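Local coordinates for hypothetical protein (Chromobacterium violaceum, PDB 2O3I), which is of unknown function but belongs to the DUF917 family and combines N-terminal and C-terminal S-Me-THD-like domains, at residues Leu230-Ala235 against Leu248-Arg253; Cys18-Gly23 against Leu226-Lys231. The protein carries 2 engineered substitutions. All coordinates share one frame; numbering follows the deposited sequence.

In the fold
Helix 225-237 takes part in both contacts, which share Leu230 and Lys231 and have centres about 10 Å apart. Contact 1 joins this helix to the next one, 244-255, within the C-terminal family region; it is partly buried, and its apolar meeting on Phe250 is flanked by Lys231, whose charge goes to Glu254. Contact 2 is buried nearer the middle of the chain and ties the end of helix 10-19, from the N-terminal family region, to the same helix through a stack of arginine on phenylalanine. Leu232 links the two: its CD2 packs 3.6 Å from CE2 of Phe20 and equally close to CD2 of Phe19.

Contact 1: residues Leu230-Ala235 against Leu248-Arg253; sequences LKLGRA and LDFLRR
Phe250 alone bridges the gap to helix 225-237: every close meeting with Lys231, Leu232 and Ala235 is made by its ring. The two helical segments run roughly antiparallel, at 144°, with axes 11.5 Å apart, a spacing wide enough for a large aromatic side chain to stand between them. A chi1 of -176° sets CG of Phe250 anti to its own backbone nitrogen and carries the ring across to the partner backbone. CB of Ala235 presses to 3.6 Å from CE1 of Phe250; the small methyl suits this place because it lets the aromatic come close to the helix. CD1 of Leu232 lies 3.9 Å from CE2 of the same ring, while CA of that leucine is 3.8 Å from the same ring carbon. The ring end therefore touches main chain as well as side chain, and its CZ comes within 3.9 Å of Lys231 O. That carbonyl is not left without a polar partner, since it accepts the helical bond from Ala235 N.

Lys231, an exposed residue, suits the margin of the contact: its aliphatic CG passes 4.2 Å from CZ of Phe250, and the extended chain delivers NZ to a salt bridge with Glu254, leaving the charge off the apolar ring. Away from the contact, helix 244-255 carries a small ionic network, in which Arg252 NH2 makes a weak, charge-assisted hydrogen bond of 3.3 Å to Asp249 OD1, and Arg253 has a longer ion pair with the same carboxylate. Around the pair, Leu232 also reaches Met247 and, on helix 10-19, Phe19, while Leu248 and Leu251 seat helix 244-255 on strand 352-358 through Ile356 and Leu358.

Contact 2: residues Cys18-Gly23 against Leu226-Lys231; sequences CFFGSG and LSRALK
Arg228 spreads its guanidinium over one face of Phe20 in a cation-pi stack, the planes 24° apart and CZ of Arg228 3.9 Å from the ring centroid of Phe20. The ring belongs to a type I beta turn, Phe19 to Ser22, that ends helix 10-19. NE of Arg228 stands 3.4 Å above the Phe20 ring plane, over its centre, and the preceding CD adds a CH-pi contact on the same face, so arginine suits the site twice over: its methylenes pack and its charge meets the pi cloud. Arg228 leaves its helix with CG tucked over the backbone (chi1 69°), and its extended chain then runs across the ring. Arg228 NH2 also gives a weak hydrogen bond to Gly135 O. Leu255 of helix 244-255 touches both Phe20 and Arg228, in keeping with a buried site. Ser22, the last residue of the turn, has positive phi and its OG bonds to Ile320 N, while at Gly23 a CB would jam against the carbonyl O of Ser22. At the edge of the Phe20 ring, close to its plane, CE2 meets CA of Ala229 at 3.9 Å.

Contact 1: residues Leu230-Ala235 against Leu248-Arg253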
loop_
_atom_site.group_PDB
_atom_site.type_symbol
_atom_site.label_atom_id
_atom_site.label_comp_id
_atom_site.label_asym_id
_atom_site.label_seq_id
_atom_site.Cartn_x
_atom_site.Cartn_y
_atom_site.Cartn_z
ATOM N N LEU A 230 26.397 1.676 23.715
ATOM C CA LEU A 230 27.601 0.853 23.727
ATOM C C LEU A 230 28.291 0.853 25.094
ATOM O O LEU A 230 28.772 -0.185 25.558
ATOM C CB LEU A 230 28.583 1.343 22.655
ATOM C CG LEU A 230 29.940 0.629 22.593
ATOM C CD1 LEU A 230 29.749 -0.846 22.213
ATOM C CD2 LEU A 230 30.843 1.342 21.584
ATOM N N LYS A 231 28.343 2.011 25.742
ATOM C CA LYS A 231 28.984 2.098 27.047
ATOM C C LYS A 231 28.228 1.277 28.089
ATOM O O LYS A 231 28.844 0.589 28.913
ATOM C CB LYS A 231 29.089 3.558 27.493
ATOM C CG LYS A 231 29.822 3.738 28.817
ATOM C CD LYS A 231 30.095 5.201 29.124
ATOM C CE LYS A 231 30.760 5.357 30.482
ATOM N NZ LYS A 231 30.897 6.799 30.844
ATOM N N LEU A 232 26.899 1.337 28.054
ATOM C CA LEU A 232 26.098 0.570 29.008
ATOM C C LEU A 232 26.235 -0.925 28.727
ATOM O O LEU A 232 26.370 -1.743 29.652
ATOM C CB LEU A 232 24.623 0.975 28.927
ATOM C CG LEU A 232 23.618 0.041 29.615
ATOM C CD1 LEU A 232 23.925 -0.044 31.101
ATOM C CD2 LEU A 232 22.197 0.548 29.395
ATOM N N GLY A 233 26.193 -1.268 27.443
ATOM C CA GLY A 233 26.308 -2.654 27.034
ATOM C C GLY A 233 27.607 -3.282 27.498
ATOM O O GLY A 233 27.626 -4.423 27.955
ATOM N N ARG A 234 28.698 -2.537 27.371
ATOM C CA ARG A 234 29.997 -3.027 27.799
ATOM C C ARG A 234 29.972 -3.335 29.293
ATOM O O ARG A 234 30.491 -4.362 29.727
ATOM C CB ARG A 234 31.083 -1.991 27.481
ATOM C CG ARG A 234 31.524 -2.015 26.020
ATOM C CD ARG A 234 32.470 -0.869 25.676
ATOM N NE ARG A 234 33.003 -1.028 24.324
ATOM C CZ ARG A 234 33.766 -0.137 23.701
ATOM N NH1 ARG A 234 34.098 0.998 24.302
ATOM N NH2 ARG A 234 34.209 -0.387 22.478
ATOM N N ALA A 235 29.361 -2.453 30.075
ATOM C CA ALA A 235 29.287 -2.660 31.515
ATOM C C ALA A 235 28.419 -3.882 31.834
ATOM O O ALA A 235 28.688 -4.613 32.785
ATOM C CB ALA A 235 28.722 -1.417 32.188
ATOM N N LEU A 248 20.878 1.764 38.398
ATOM C CA LEU A 248 20.584 3.168 38.659
ATOM C C LEU A 248 21.870 3.924 38.995
ATOM O O LEU A 248 22.060 5.064 38.565
ATOM C CB LEU A 248 19.587 3.302 39.812
ATOM C CG LEU A 248 18.190 2.736 39.554
ATOM C CD1 LEU A 248 17.396 2.788 40.847
ATOM C CD2 LEU A 248 17.486 3.529 38.455
ATOM N N ASP A 249 22.752 3.292 39.762
ATOM C CA ASP A 249 24.010 3.932 40.108
ATOM C C ASP A 249 24.796 4.222 38.827
ATOM O O ASP A 249 25.226 5.353 38.605
ATOM C CB ASP A 249 24.832 3.042 41.055
ATOM C CG ASP A 249 24.273 3.019 42.479
ATOM O OD1 ASP A 249 23.242 3.679 42.730
ATOM O OD2 ASP A 249 24.862 2.340 43.352
ATOM N N PHE A 250 24.954 3.206 37.981
ATOM C CA PHE A 250 25.693 3.339 36.721
ATOM C C PHE A 250 25.113 4.437 35.841
ATOM O O PHE A 250 25.842 5.285 35.312
ATOM C CB PHE A 250 25.677 2.018 35.936
ATOM C CG PHE A 250 26.499 2.051 34.666
ATOM C CD1 PHE A 250 27.871 1.816 34.699
ATOM C CD2 PHE A 250 25.905 2.350 33.442
ATOM C CE1 PHE A 250 28.634 1.880 33.535
ATOM C CE2 PHE A 250 26.663 2.417 32.280
ATOM C CZ PHE A 250 28.029 2.182 32.325
ATOM N N LEU A 251 23.797 4.404 35.672
ATOM C CA LEU A 251 23.109 5.386 34.851
ATOM C C LEU A 251 23.392 6.803 35.315
ATOM O O LEU A 251 23.662 7.689 34.507
ATOM C CB LEU A 251 21.600 5.141 34.884
ATOM C CG LEU A 251 21.058 3.878 34.198
ATOM C CD1 LEU A 251 19.597 3.680 34.598
ATOM C CD2 LEU A 251 21.187 3.998 32.688
ATOM N N ARG A 252 23.334 7.006 36.626
ATOM C CA ARG A 252 23.552 8.321 37.202
ATOM C C ARG A 252 25.002 8.785 37.116
ATOM O O ARG A 252 25.281 9.878 36.618
ATOM C CB ARG A 252 23.092 8.326 38.660
ATOM C CG ARG A 252 23.132 9.691 39.316
ATOM C CD ARG A 252 22.739 9.613 40.782
ATOM N NE ARG A 252 23.653 8.773 41.556
ATOM C CZ ARG A 252 23.448 7.490 41.849
ATOM N NH1 ARG A 252 22.346 6.871 41.438
ATOM N NH2 ARG A 252 24.357 6.823 42.554
ATOM N N ARG A 253 25.916 7.943 37.589
ATOM C CA ARG A 253 27.344 8.259 37.607
ATOM C C ARG A 253 28.072 8.181 36.262
ATOM O O ARG A 253 28.936 9.007 35.980
ATOM C CB ARG A 253 28.053 7.341 38.609
ATOM C CG ARG A 253 27.479 7.407 40.016
ATOM C CD ARG A 253 28.100 6.352 40.924
ATOM N NE ARG A 253 27.461 6.323 42.238
ATOM C CZ ARG A 253 27.629 5.354 43.135
ATOM N NH1 ARG A 253 28.424 4.324 42.867
ATOM N NH2 ARG A 253 26.992 5.409 44.298
#

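Contact 2: residues Cys18-Gly23 against Leu226-Lys231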
loop_
_atom_site.group_PDB
_atom_site.type_symbol
_atom_site.label_atom_id
_atom_site.label_comp_id
_atom_site.label_asym_id
_atom_site.label_seq_id
_atom_site.Cartn_x
_atom_site.Cartn_y
_atom_site.Cartn_z
ATOM N N CYS A 18 18.976 -2.280 23.834
ATOM C CA CYS A 18 17.774 -2.996 24.248
ATOM C C CYS A 18 17.217 -2.326 25.505
ATOM O O CYS A 18 16.013 -2.075 25.602
ATOM C CB CYS A 18 18.102 -4.469 24.532
ATOM S SG CYS A 18 16.694 -5.479 25.140
ATOM N N PHE A 19 18.091 -2.031 26.463
ATOM C CA PHE A 19 17.654 -1.377 27.685
ATOM C C PHE A 19 17.107 0.024 27.383
ATOM O O PHE A 19 16.142 0.461 28.003
ATOM C CB PHE A 19 18.805 -1.285 28.697
ATOM C CG PHE A 19 18.392 -0.708 30.025
ATOM C CD1 PHE A 19 17.635 -1.459 30.918
ATOM C CD2 PHE A 19 18.707 0.611 30.355
ATOM C CE1 PHE A 19 17.191 -0.904 32.119
ATOM C CE2 PHE A 19 18.268 1.171 31.551
ATOM C CZ PHE A 19 17.507 0.415 32.433
ATOM N N PHE A 20 17.714 0.730 26.432
ATOM C CA PHE A 20 17.239 2.069 26.081
ATOM C C PHE A 20 16.059 1.997 25.104
ATOM O O PHE A 20 15.543 3.029 24.666
ATOM C CB PHE A 20 18.371 2.916 25.458
ATOM C CG PHE A 20 19.428 3.351 26.450
ATOM C CD1 PHE A 20 19.090 4.136 27.548
ATOM C CD2 PHE A 20 20.759 2.962 26.292
ATOM C CE1 PHE A 20 20.057 4.525 28.481
ATOM C CE2 PHE A 20 21.733 3.345 27.218
ATOM C CZ PHE A 20 21.377 4.130 28.318
ATOM N N GLY A 21 15.628 0.783 24.777
ATOM C CA GLY A 21 14.522 0.620 23.850
ATOM C C GLY A 21 13.133 0.684 24.471
ATOM O O GLY A 21 12.129 0.583 23.761
ATOM N N SER A 22 13.074 0.860 25.789
ATOM C CA SER A 22 11.806 0.933 26.517
ATOM C C SER A 22 10.893 -0.258 26.186
ATOM O O SER A 22 9.697 -0.088 25.939
ATOM C CB SER A 22 11.088 2.250 26.198
ATOM O OG SER A 22 9.929 2.418 27.005
ATOM N N GLY A 23 11.473 -1.456 26.167
ATOM C CA GLY A 23 10.707 -2.657 25.887
ATOM C C GLY A 23 10.572 -3.045 24.425
ATOM O O GLY A 23 10.305 -4.208 24.115
ATOM N N LEU A 226 23.913 6.165 20.251
ATOM C CA LEU A 226 24.580 4.925 19.901
ATOM C C LEU A 226 25.725 4.677 20.887
ATOM O O LEU A 226 25.842 3.582 21.444
ATOM C CB LEU A 226 25.096 4.975 18.457
ATOM C CG LEU A 226 25.557 3.637 17.861
ATOM C CD1 LEU A 226 25.500 3.710 16.351
ATOM C CD2 LEU A 226 26.962 3.285 18.345
ATOM N N SER A 227 26.557 5.690 21.119
ATOM C CA SER A 227 27.678 5.529 22.038
ATOM C C SER A 227 27.262 5.217 23.486
ATOM O O SER A 227 27.889 4.388 24.155
ATOM C CB SER A 227 28.588 6.761 21.988
ATOM O OG SER A 227 27.848 7.962 22.048
ATOM N N ARG A 228 26.209 5.860 23.980
ATOM C CA ARG A 228 25.780 5.569 25.340
ATOM C C ARG A 228 25.232 4.134 25.401
ATOM O O ARG A 228 25.351 3.457 26.416
ATOM C CB ARG A 228 24.720 6.568 25.813
ATOM C CG ARG A 228 23.405 6.423 25.123
ATOM C CD ARG A 228 22.266 6.990 25.949
ATOM N NE ARG A 228 21.014 6.489 25.402
ATOM C CZ ARG A 228 19.835 7.075 25.541
ATOM N NH1 ARG A 228 19.729 8.202 26.226
ATOM N NH2 ARG A 228 18.769 6.539 24.965
ATOM N N ALA A 229 24.635 3.668 24.311
ATOM C CA ALA A 229 24.119 2.304 24.278
ATOM C C ALA A 229 25.296 1.337 24.384
ATOM O O ALA A 229 25.204 0.310 25.057
ATOM C CB ALA A 229 23.353 2.050 22.987
ATOM N N LEU A 230 26.397 1.676 23.715
ATOM C CA LEU A 230 27.601 0.853 23.727
ATOM C C LEU A 230 28.291 0.853 25.094
ATOM O O LEU A 230 28.772 -0.185 25.558
ATOM C CB LEU A 230 28.583 1.343 22.655
ATOM C CG LEU A 230 29.940 0.629 22.593
ATOM C CD1 LEU A 230 29.749 -0.846 22.213
ATOM C CD2 LEU A 230 30.843 1.342 21.584
ATOM N N LYS A 231 28.343 2.011 25.742
ATOM C CA LYS A 231 28.984 2.098 27.047
ATOM C C LYS A 231 28.228 1.277 28.089
ATOM O O LYS A 231 28.844 0.589 28.913
ATOM C CB LYS A 231 29.089 3.558 27.493
ATOM C CG LYS A 231 29.822 3.738 28.817
ATOM C CD LYS A 231 30.095 5.201 29.124
ATOM C CE LYS A 231 30.760 5.357 30.482
ATOM N NZ LYS A 231 30.897 6.799 30.844
#